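Local coordinates for DUF985 domain-containing protein (Shewanella oneidensis, PDB 1YUD) that is of unknown function but belongs to the cupin superfamily, whose beta barrels often hold a small ligand or metal, and assembles as two chains, at residues S62-L67 against Y84-E89; E71-H76 against C115-A120; F145-L150 against A159-L164. All blocks are in the same frame, centred on the assembly; numbering follows the deposited sequence.

The three contacts follow one another outward from the interior of a cupin-type barrel. Contact 2 joins its two facing sheets, its centre about 4 Å from that of the chain. Contact 1 lies about 10 Å from it, centre to centre, where 62-66 and 81-86 flank strand 116-121 on either side. That shared strand links the two through S62 N to S119 O and I86 N to I116 O, each 2.8 Å and probably hydrogen-bonded. Contact 3, centred about 10 Å from contact 1 and 17 Å from contact 2, packs the C-terminal helices outside the barrel, where F64 N and L164 O, 2.7 Å apart, are probably hydrogen-bonded. No ligand site is established here.

Contact 1: S62-L67 against Y84-E89; sequences SHFHRL and YMISPE
The F64 ring reaches across the sheet to I86 and to the backbone of Y84, and these two meetings make up the contact. Its strands, 62-66 and 81-86, are not direct neighbours: strand 116-121 runs between them and is antiparallel to both, so the nearest CA atoms, those of F64 and Y84, stay 8.3 Å apart. All three belong to one sheet of the cupin-type barrel, and F64 lies on the side where the C-terminal helices pack. No hydrogen bond joins the two segments directly.

The apolar part is a meeting of ring and branched chain. CD1 of I86 comes to 3.8 Å from CZ of F64, and the two side chains cross at roughly a right angle. Measured to the ring centroid the same methyl lies at 4.3 Å, 30° off the normal, an off-centre CH-pi contact. CD1 of I86 stands anti to CA (chi2 171°), which extends the methyl toward the ring. On F64, CG stands anti to the carbonyl carbon (chi1 -77°), which carries the ring toward the far strand. A looser touch, F64 CE2 to Y84 CB at 4.2 Å, adds to this, whereas the phenol of Y84 is turned off from the F64 ring.

The polar part is slight. The carbonyl oxygen of Y84 sits near the plane of the F64 ring, at its edge, 3.6 Å from CE2. Such an approach sets the weakly positive rim of the ring against a partly negative oxygen and is probably mildly favourable.

Further apolar groups surround the pair: I116 of the intervening strand, V160 of helix 158-161 and L164 all touch F64, while L92 touches I86. The F64 contact is thus mainly hydrophobic, a bridge over the middle strand in which an aromatic edge also accommodates a backbone carbonyl.

Contact 2: E71-H76 against C115-A120; sequences EMWYFH and CIFGSA
W73 and F117 meet inside a cupin-type beta barrel, each reaching inward from one of its two facing sheets. Strands 71-76 and 116-120 run nearly parallel, 12° apart, with their axes 12.2 Å from each other at closest, so large side chains are needed to span the interior. The first shell is small. CZ2 of the indole lies 4.1 Å from CE2 of the F117 ring and near the plane of that ring, at its edge; the indole itself is met at a slant. Farther round the six-membered part of W73, CH2 approaches CB of S119 at 4.3 Å. The carboxylate of E71 comes to the F117 rim as well: OE1 is 4.1 Å from CE2, near the ring plane, and the planes of the two groups stand 77° apart. An acidic oxygen beside aromatic C-H groups is probably a weakly favourable neighbour.

Several elements position this shell. F117 has CG between its backbone N and carbonyl carbon, which brings its ring toward the opposite strand, and H65, M85, L67 and V111 pack round it. W73 is flanked by I83 from the sheet of F117 and by V129, C131 and V111 from its own. The hydroxyl of S119 does not serve the indole: OG bonds to T82 O, and it is CB, not OG, that touches the indole.

Beyond the barrel interior, strand 71-76 also forms part of the interface between subunits, where Y74 stacks on Y74 of the second subunit and its OH bonds to S51 OG of that chain. Back in the interior, E71 extends beside the indole, and W73 NE1 gives OE1 a weak, strongly bent hydrogen bond, 2.7 Å long with an angle of 120° at the hydrogen.

Contact 3: F145-L150 against A159-L164; sequences FSQEAL and AVVQKL
L150 and V161 face each other between two short helices, with their side chains set obliquely. CG1 of V161 is the branch that does the touching: it lies 3.3 Å from CB of L150 and 3.9 Å from CD1 of the same leucine, so that the methyl is placed alongside the leucine chain. In V161 this branch is anti to the backbone N (chi1 -175°), which directs it at the other helix. L150 in turn has CG anti to its carbonyl carbon and an extended end.

Q147, one turn earlier, approaches the second helix differently. Its chain, extended through CG and CD, carries the amide past V161 to the place where helix 158-161 ends, and NE2 stops 3.7 Å from CA of Q162. The carbonyl oxygen of V161 is 4.1 Å from the same nitrogen, too distant for a hydrogen bond, so NE2 meets the backbone of Q162 by van der Waals contact alone. The CB of Q162 is directed away from the first helix, and its OE1 bonds to K158 NZ.

The two short helices, 147-152 and 158-161, pack near the C-terminal end on the outside of the cupin barrel, with L150 resting on F64 of strand 62-66 and V160 on Y84. S146 provides the N-cap of the first helix, its OG accepting from A149 N at 3.2 Å in a fairly straight bond of 159°. At the other end of the contact, V160 O receives two backbone donors, K163 N at 3.1 Å and L164 N at 3.2 Å, which tie down the chain as it leaves the helix. L164 then turns back to the barrel, while E148 OE2 accepts a hydrogen bond from the backbone N of E168 near the C-terminus.

Contact 1: S62-L67 against Y84-E89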
loop_
_atom_site.group_PDB
_atom_site.type_symbol
_atom_site.label_atom_id
_atom_site.label_comp_id
_atom_site.label_asym_id
_atom_site.label_seq_id
_atom_site.Cartn_x
_atom_site.Cartn_y
_atom_site.Cartn_z
ATOM N N SER A 62 -8.234 15.959 3.990
ATOM C CA SER A 62 -9.212 14.901 4.199
ATOM C C SER A 62 -9.935 15.170 5.507
ATOM O O SER A 62 -9.395 14.928 6.577
ATOM C CB SER A 62 -8.520 13.541 4.252
ATOM O OG SER A 62 -9.486 12.510 4.315
ATOM N N HIS A 63 -11.164 15.666 5.417
ATOM C CA HIS A 63 -11.942 16.007 6.605
ATOM C C HIS A 63 -12.335 14.847 7.527
ATOM O O HIS A 63 -12.756 13.777 7.082
ATOM C CB HIS A 63 -13.199 16.787 6.204
ATOM C CG HIS A 63 -12.926 17.945 5.296
ATOM N ND1 HIS A 63 -13.016 17.852 3.924
ATOM C CD2 HIS A 63 -12.548 19.216 5.561
ATOM C CE1 HIS A 63 -12.708 19.015 3.382
ATOM N NE2 HIS A 63 -12.420 19.860 4.354
ATOM N N PHE A 64 -12.193 15.095 8.826
ATOM C CA PHE A 64 -12.527 14.120 9.842
ATOM C C PHE A 64 -13.712 13.258 9.430
ATOM O O PHE A 64 -14.752 13.772 9.010
ATOM C CB PHE A 64 -12.834 14.826 11.155
ATOM C CG PHE A 64 -11.614 15.295 11.883
ATOM C CD1 PHE A 64 -11.445 16.641 12.198
ATOM C CD2 PHE A 64 -10.640 14.387 12.285
ATOM C CE1 PHE A 64 -10.321 17.081 12.908
ATOM C CE2 PHE A 64 -9.516 14.812 12.991
ATOM C CZ PHE A 64 -9.358 16.162 13.303
ATOM N N HIS A 65 -13.528 11.944 9.557
ATOM C CA HIS A 65 -14.536 10.935 9.216
ATOM C C HIS A 65 -14.186 9.639 9.951
ATOM O O HIS A 65 -13.058 9.446 10.380
ATOM C CB HIS A 65 -14.530 10.695 7.708
ATOM C CG HIS A 65 -13.184 10.331 7.163
ATOM N ND1 HIS A 65 -12.891 9.078 6.670
ATOM C CD2 HIS A 65 -12.041 11.049 7.065
ATOM C CE1 HIS A 65 -11.625 9.041 6.293
ATOM N NE2 HIS A 65 -11.088 10.224 6.522
ATOM N N ARG A 66 -15.145 8.741 10.088
ATOM C CA ARG A 66 -14.881 7.499 10.793
ATOM C C ARG A 66 -15.205 6.249 9.981
ATOM O O ARG A 66 -16.209 6.192 9.273
ATOM C CB ARG A 66 -15.669 7.476 12.095
ATOM C CG ARG A 66 -15.486 6.227 12.909
ATOM C CD ARG A 66 -16.626 6.094 13.892
ATOM N NE ARG A 66 -16.717 7.233 14.800
ATOM C CZ ARG A 66 -17.711 7.415 15.662
ATOM N NH1 ARG A 66 -18.705 6.539 15.732
ATOM N NH2 ARG A 66 -17.703 8.465 16.468
ATOM N N LEU A 67 -14.340 5.248 10.092
ATOM C CA LEU A 67 -14.517 3.989 9.379
ATOM C C LEU A 67 -14.887 2.854 10.322
ATOM O O LEU A 67 -14.686 2.941 11.531
ATOM C CB LEU A 67 -13.236 3.627 8.625
ATOM C CG LEU A 67 -13.020 4.247 7.242
ATOM C CD1 LEU A 67 -13.682 5.611 7.153
ATOM C CD2 LEU A 67 -11.520 4.330 6.968
ATOM N N TYR A 84 -4.327 13.000 11.645
ATOM C CA TYR A 84 -4.806 13.482 12.918
ATOM C C TYR A 84 -5.926 12.529 13.305
ATOM O O TYR A 84 -6.905 12.378 12.579
ATOM C CB TYR A 84 -5.322 14.919 12.785
ATOM C CG TYR A 84 -4.307 15.893 12.217
ATOM C CD1 TYR A 84 -3.969 15.865 10.873
ATOM C CD2 TYR A 84 -3.687 16.838 13.029
ATOM C CE1 TYR A 84 -3.041 16.752 10.343
ATOM C CE2 TYR A 84 -2.755 17.733 12.512
ATOM C CZ TYR A 84 -2.432 17.689 11.160
ATOM O OH TYR A 84 -1.515 18.587 10.619
HETATM N N MSE A 85 -5.761 11.865 14.444
HETATM C CA MSE A 85 -6.747 10.904 14.925
HETATM C C MSE A 85 -7.242 11.288 16.309
HETATM O O MSE A 85 -6.471 11.768 17.139
HETATM C CB MSE A 85 -6.125 9.504 14.980
HETATM C CG MSE A 85 -5.641 8.969 13.634
HETATM SE SE MSE A 85 -4.098 7.806 13.811
HETATM C CE MSE A 85 -4.902 6.585 15.080
ATOM N N ILE A 86 -8.528 11.060 16.549
ATOM C CA ILE A 86 -9.155 11.369 17.828
ATOM C C ILE A 86 -9.831 10.107 18.390
ATOM O O ILE A 86 -10.847 9.641 17.852
ATOM C CB ILE A 86 -10.208 12.503 17.649
ATOM C CG1 ILE A 86 -9.514 13.785 17.174
ATOM C CG2 ILE A 86 -10.944 12.760 18.955
ATOM C CD1 ILE A 86 -10.456 14.891 16.767
ATOM N N SER A 87 -9.259 9.556 19.465
ATOM C CA SER A 87 -9.794 8.338 20.094
ATOM C C SER A 87 -11.221 8.563 20.553
ATOM O O SER A 87 -11.633 9.694 20.788
ATOM C CB SER A 87 -8.925 7.903 21.301
ATOM O OG SER A 87 -9.216 8.608 22.508
ATOM N N PRO A 88 -12.002 7.487 20.676
ATOM C CA PRO A 88 -13.383 7.683 21.124
ATOM C C PRO A 88 -13.421 8.327 22.508
ATOM O O PRO A 88 -14.446 8.854 22.938
ATOM C CB PRO A 88 -13.959 6.265 21.108
ATOM C CG PRO A 88 -12.754 5.395 21.326
ATOM C CD PRO A 88 -11.707 6.061 20.464
ATOM N N GLU A 89 -12.282 8.297 23.191
ATOM C CA GLU A 89 -12.167 8.870 24.523
ATOM C C GLU A 89 -11.631 10.313 24.486
ATOM O O GLU A 89 -11.202 10.861 25.505
ATOM C CB GLU A 89 -11.277 7.966 25.392
ATOM C CG GLU A 89 -11.940 6.622 25.777
ATOM C CD GLU A 89 -11.875 5.543 24.680
ATOM O OE1 GLU A 89 -12.748 4.641 24.668
ATOM O OE2 GLU A 89 -10.945 5.581 23.843
#

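Contact 2: E71-H76 against C115-A120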
loop_
_atom_site.group_PDB
_atom_site.type_symbol
_atom_site.label_atom_id
_atom_site.label_comp_id
_atom_site.label_asym_id
_atom_site.label_seq_id
_atom_site.Cartn_x
_atom_site.Cartn_y
_atom_site.Cartn_z
ATOM N N GLU A 71 -7.598 0.767 8.131
ATOM C CA GLU A 71 -7.205 1.243 6.831
ATOM C C GLU A 71 -5.703 1.378 6.789
ATOM O O GLU A 71 -5.106 2.050 7.617
ATOM C CB GLU A 71 -7.868 2.586 6.544
ATOM C CG GLU A 71 -7.830 2.997 5.088
ATOM C CD GLU A 71 -8.550 4.310 4.844
ATOM O OE1 GLU A 71 -7.950 5.389 5.057
ATOM O OE2 GLU A 71 -9.734 4.262 4.457
HETATM N N MSE A 72 -5.072 0.719 5.838
HETATM C CA MSE A 72 -3.648 0.852 5.757
HETATM C C MSE A 72 -3.351 2.026 4.835
HETATM O O MSE A 72 -4.120 2.333 3.925
HETATM C CB MSE A 72 -3.027 -0.453 5.257
HETATM C CG MSE A 72 -2.786 -1.477 6.384
HETATM SE SE MSE A 72 -1.407 -0.924 7.657
HETATM C CE MSE A 72 0.105 -0.956 6.444
ATOM N N TRP A 73 -2.251 2.715 5.096
ATOM C CA TRP A 73 -1.881 3.843 4.277
ATOM C C TRP A 73 -0.500 3.627 3.709
ATOM O O TRP A 73 0.457 3.415 4.447
ATOM C CB TRP A 73 -1.911 5.130 5.102
ATOM C CG TRP A 73 -3.300 5.676 5.318
ATOM C CD1 TRP A 73 -4.360 5.023 5.878
ATOM C CD2 TRP A 73 -3.768 6.998 4.997
ATOM N NE1 TRP A 73 -5.459 5.855 5.931
ATOM C CE2 TRP A 73 -5.122 7.074 5.396
ATOM C CE3 TRP A 73 -3.171 8.127 4.413
ATOM C CZ2 TRP A 73 -5.892 8.233 5.234
ATOM C CZ3 TRP A 73 -3.934 9.280 4.253
ATOM C CH2 TRP A 73 -5.284 9.322 4.665
ATOM N N TYR A 74 -0.393 3.674 2.390
ATOM C CA TYR A 74 0.898 3.500 1.745
ATOM C C TYR A 74 1.279 4.859 1.175
ATOM O O TYR A 74 0.419 5.718 0.986
ATOM C CB TYR A 74 0.775 2.437 0.647
ATOM C CG TYR A 74 0.354 1.098 1.214
ATOM C CD1 TYR A 74 1.303 0.194 1.686
ATOM C CD2 TYR A 74 -0.988 0.784 1.376
ATOM C CE1 TYR A 74 0.922 -0.981 2.310
ATOM C CE2 TYR A 74 -1.379 -0.383 2.008
ATOM C CZ TYR A 74 -0.416 -1.259 2.480
ATOM O OH TYR A 74 -0.789 -2.374 3.196
ATOM N N PHE A 75 2.555 5.069 0.910
ATOM C CA PHE A 75 2.987 6.345 0.372
ATOM C C PHE A 75 3.628 6.159 -0.996
ATOM O O PHE A 75 4.662 5.489 -1.127
ATOM C CB PHE A 75 3.994 7.002 1.317
ATOM C CG PHE A 75 4.377 8.386 0.913
ATOM C CD1 PHE A 75 3.563 9.469 1.246
ATOM C CD2 PHE A 75 5.536 8.612 0.174
ATOM C CE1 PHE A 75 3.897 10.780 0.845
ATOM C CE2 PHE A 75 5.884 9.905 -0.237
ATOM C CZ PHE A 75 5.059 10.995 0.104
ATOM N N HIS A 76 3.032 6.775 -2.010
ATOM C CA HIS A 76 3.566 6.667 -3.364
ATOM C C HIS A 76 4.531 7.786 -3.710
ATOM O O HIS A 76 5.677 7.535 -4.115
ATOM C CB HIS A 76 2.433 6.656 -4.374
ATOM C CG HIS A 76 1.488 5.515 -4.195
ATOM N ND1 HIS A 76 1.890 4.202 -4.291
ATOM C CD2 HIS A 76 0.151 5.488 -3.975
ATOM C CE1 HIS A 76 0.837 3.414 -4.147
ATOM N NE2 HIS A 76 -0.229 4.167 -3.956
ATOM N N CYS A 115 -12.139 5.018 15.042
ATOM C CA CYS A 115 -11.621 6.317 15.437
ATOM C C CYS A 115 -11.882 7.383 14.368
ATOM O O CYS A 115 -11.879 7.086 13.164
ATOM C CB CYS A 115 -10.121 6.221 15.703
ATOM S SG CYS A 115 -9.097 6.704 14.301
ATOM N N ILE A 116 -12.106 8.622 14.813
ATOM C CA ILE A 116 -12.353 9.742 13.904
ATOM C C ILE A 116 -11.022 10.373 13.527
ATOM O O ILE A 116 -10.278 10.825 14.391
ATOM C CB ILE A 116 -13.270 10.807 14.550
ATOM C CG1 ILE A 116 -14.665 10.206 14.791
ATOM C CG2 ILE A 116 -13.363 12.049 13.644
ATOM C CD1 ILE A 116 -15.600 11.092 15.611
ATOM N N PHE A 117 -10.733 10.406 12.227
ATOM C CA PHE A 117 -9.465 10.929 11.732
ATOM C C PHE A 117 -9.565 11.706 10.417
ATOM O O PHE A 117 -10.567 11.623 9.697
ATOM C CB PHE A 117 -8.492 9.767 11.523
ATOM C CG PHE A 117 -8.935 8.789 10.458
ATOM C CD1 PHE A 117 -10.076 8.010 10.633
ATOM C CD2 PHE A 117 -8.213 8.657 9.279
ATOM C CE1 PHE A 117 -10.491 7.110 9.646
ATOM C CE2 PHE A 117 -8.619 7.763 8.291
ATOM C CZ PHE A 117 -9.759 6.990 8.474
ATOM N N GLY A 118 -8.489 12.432 10.115
ATOM C CA GLY A 118 -8.397 13.226 8.909
ATOM C C GLY A 118 -6.928 13.456 8.612
ATOM O O GLY A 118 -6.069 13.021 9.370
ATOM N N SER A 119 -6.615 14.135 7.518
ATOM C CA SER A 119 -5.222 14.370 7.195
ATOM C C SER A 119 -5.004 15.572 6.288
ATOM O O SER A 119 -5.834 15.903 5.447
ATOM C CB SER A 119 -4.626 13.132 6.536
ATOM O OG SER A 119 -3.288 13.370 6.123
ATOM N N ALA A 120 -3.861 16.215 6.472
ATOM C CA ALA A 120 -3.485 17.359 5.673
ATOM C C ALA A 120 -2.083 17.069 5.173
ATOM O O ALA A 120 -1.462 16.109 5.614
ATOM C CB ALA A 120 -3.496 18.623 6.530
#

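Contact 3: F145-L150 against A159-L164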
loop_
_atom_site.group_PDB
_atom_site.type_symbol
_atom_site.label_atom_id
_atom_site.label_comp_id
_atom_site.label_asym_id
_atom_site.label_seq_id
_atom_site.Cartn_x
_atom_site.Cartn_y
_atom_site.Cartn_z
ATOM N N PHE A 145 -18.169 13.934 9.365
ATOM C CA PHE A 145 -18.664 14.746 10.484
ATOM C C PHE A 145 -18.658 16.266 10.298
ATOM O O PHE A 145 -17.742 16.834 9.701
ATOM C CB PHE A 145 -17.890 14.408 11.762
ATOM C CG PHE A 145 -18.151 13.022 12.277
ATOM C CD1 PHE A 145 -17.619 11.908 11.632
ATOM C CD2 PHE A 145 -18.952 12.826 13.391
ATOM C CE1 PHE A 145 -17.887 10.615 12.096
ATOM C CE2 PHE A 145 -19.228 11.542 13.863
ATOM C CZ PHE A 145 -18.693 10.439 13.213
ATOM N N SER A 146 -19.689 16.910 10.844
ATOM C CA SER A 146 -19.867 18.361 10.775
ATOM C C SER A 146 -19.001 19.033 11.821
ATOM O O SER A 146 -18.767 18.458 12.877
ATOM C CB SER A 146 -21.314 18.729 11.082
ATOM O OG SER A 146 -21.548 18.654 12.482
ATOM N N GLN A 147 -18.552 20.256 11.548
ATOM C CA GLN A 147 -17.720 20.985 12.504
ATOM C C GLN A 147 -18.492 21.113 13.813
ATOM O O GLN A 147 -17.912 21.078 14.902
ATOM C CB GLN A 147 -17.377 22.374 11.971
ATOM C CG GLN A 147 -16.204 23.040 12.676
ATOM C CD GLN A 147 -15.866 24.410 12.095
ATOM O OE1 GLN A 147 -16.589 25.393 12.315
ATOM N NE2 GLN A 147 -14.767 24.480 11.341
ATOM N N GLU A 148 -19.810 21.242 13.690
ATOM C CA GLU A 148 -20.691 21.362 14.847
ATOM C C GLU A 148 -20.438 20.257 15.863
ATOM O O GLU A 148 -19.860 20.497 16.919
ATOM C CB GLU A 148 -22.162 21.313 14.411
ATOM C CG GLU A 148 -22.793 22.664 14.068
ATOM C CD GLU A 148 -22.162 23.350 12.870
ATOM O OE1 GLU A 148 -21.015 23.835 12.982
ATOM O OE2 GLU A 148 -22.822 23.406 11.810
ATOM N N ALA A 149 -20.867 19.043 15.535
ATOM C CA ALA A 149 -20.702 17.911 16.437
ATOM C C ALA A 149 -19.275 17.796 16.953
ATOM O O ALA A 149 -19.056 17.450 18.112
ATOM C CB ALA A 149 -21.114 16.622 15.738
ATOM N N LEU A 150 -18.305 18.105 16.100
ATOM C CA LEU A 150 -16.904 17.999 16.485
ATOM C C LEU A 150 -16.430 19.004 17.533
ATOM O O LEU A 150 -15.472 18.738 18.260
ATOM C CB LEU A 150 -16.015 18.070 15.244
ATOM C CG LEU A 150 -16.170 16.882 14.292
ATOM C CD1 LEU A 150 -15.161 17.014 13.170
ATOM C CD2 LEU A 150 -15.972 15.575 15.052
ATOM N N ALA A 159 -8.664 23.815 17.717
ATOM C CA ALA A 159 -7.606 24.208 16.791
ATOM C C ALA A 159 -7.501 23.368 15.511
ATOM O O ALA A 159 -7.437 23.917 14.408
ATOM C CB ALA A 159 -6.266 24.211 17.522
ATOM N N VAL A 160 -7.478 22.044 15.652
ATOM C CA VAL A 160 -7.357 21.161 14.494
ATOM C C VAL A 160 -8.718 20.799 13.899
ATOM O O VAL A 160 -8.807 20.428 12.730
ATOM C CB VAL A 160 -6.607 19.862 14.856
ATOM C CG1 VAL A 160 -7.554 18.894 15.537
ATOM C CG2 VAL A 160 -5.987 19.248 13.613
ATOM N N VAL A 161 -9.775 20.897 14.699
ATOM C CA VAL A 161 -11.113 20.599 14.199
ATOM C C VAL A 161 -11.508 21.657 13.158
ATOM O O VAL A 161 -12.257 21.374 12.217
ATOM C CB VAL A 161 -12.152 20.595 15.338
ATOM C CG1 VAL A 161 -13.505 20.166 14.801
ATOM C CG2 VAL A 161 -11.703 19.662 16.442
ATOM N N GLN A 162 -10.985 22.871 13.335
ATOM C CA GLN A 162 -11.250 23.987 12.432
ATOM C C GLN A 162 -10.447 23.891 11.142
ATOM O O GLN A 162 -10.430 24.830 10.352
ATOM C CB GLN A 162 -10.904 25.316 13.092
ATOM C CG GLN A 162 -11.729 25.683 14.299
ATOM C CD GLN A 162 -11.377 27.069 14.816
ATOM O OE1 GLN A 162 -10.199 27.406 14.984
ATOM N NE2 GLN A 162 -12.395 27.882 15.072
ATOM N N LYS A 163 -9.758 22.777 10.936
ATOM C CA LYS A 163 -8.980 22.600 9.714
ATOM C C LYS A 163 -9.447 21.378 8.938
ATOM O O LYS A 163 -9.565 21.416 7.710
ATOM C CB LYS A 163 -7.485 22.474 10.037
ATOM C CG LYS A 163 -6.788 23.809 10.266
ATOM C CD LYS A 163 -7.424 24.608 11.402
ATOM C CE LYS A 163 -6.745 25.967 11.566
ATOM N NZ LYS A 163 -7.315 26.786 12.682
ATOM N N LEU A 164 -9.724 20.300 9.668
ATOM C CA LEU A 164 -10.163 19.050 9.064
ATOM C C LEU A 164 -11.663 18.855 9.234
ATOM O O LEU A 164 -12.135 17.734 9.408
ATOM C CB LEU A 164 -9.423 17.866 9.700
ATOM C CG LEU A 164 -7.897 17.951 9.846
ATOM C CD1 LEU A 164 -7.382 16.689 10.507
ATOM C CD2 LEU A 164 -7.251 18.132 8.493
#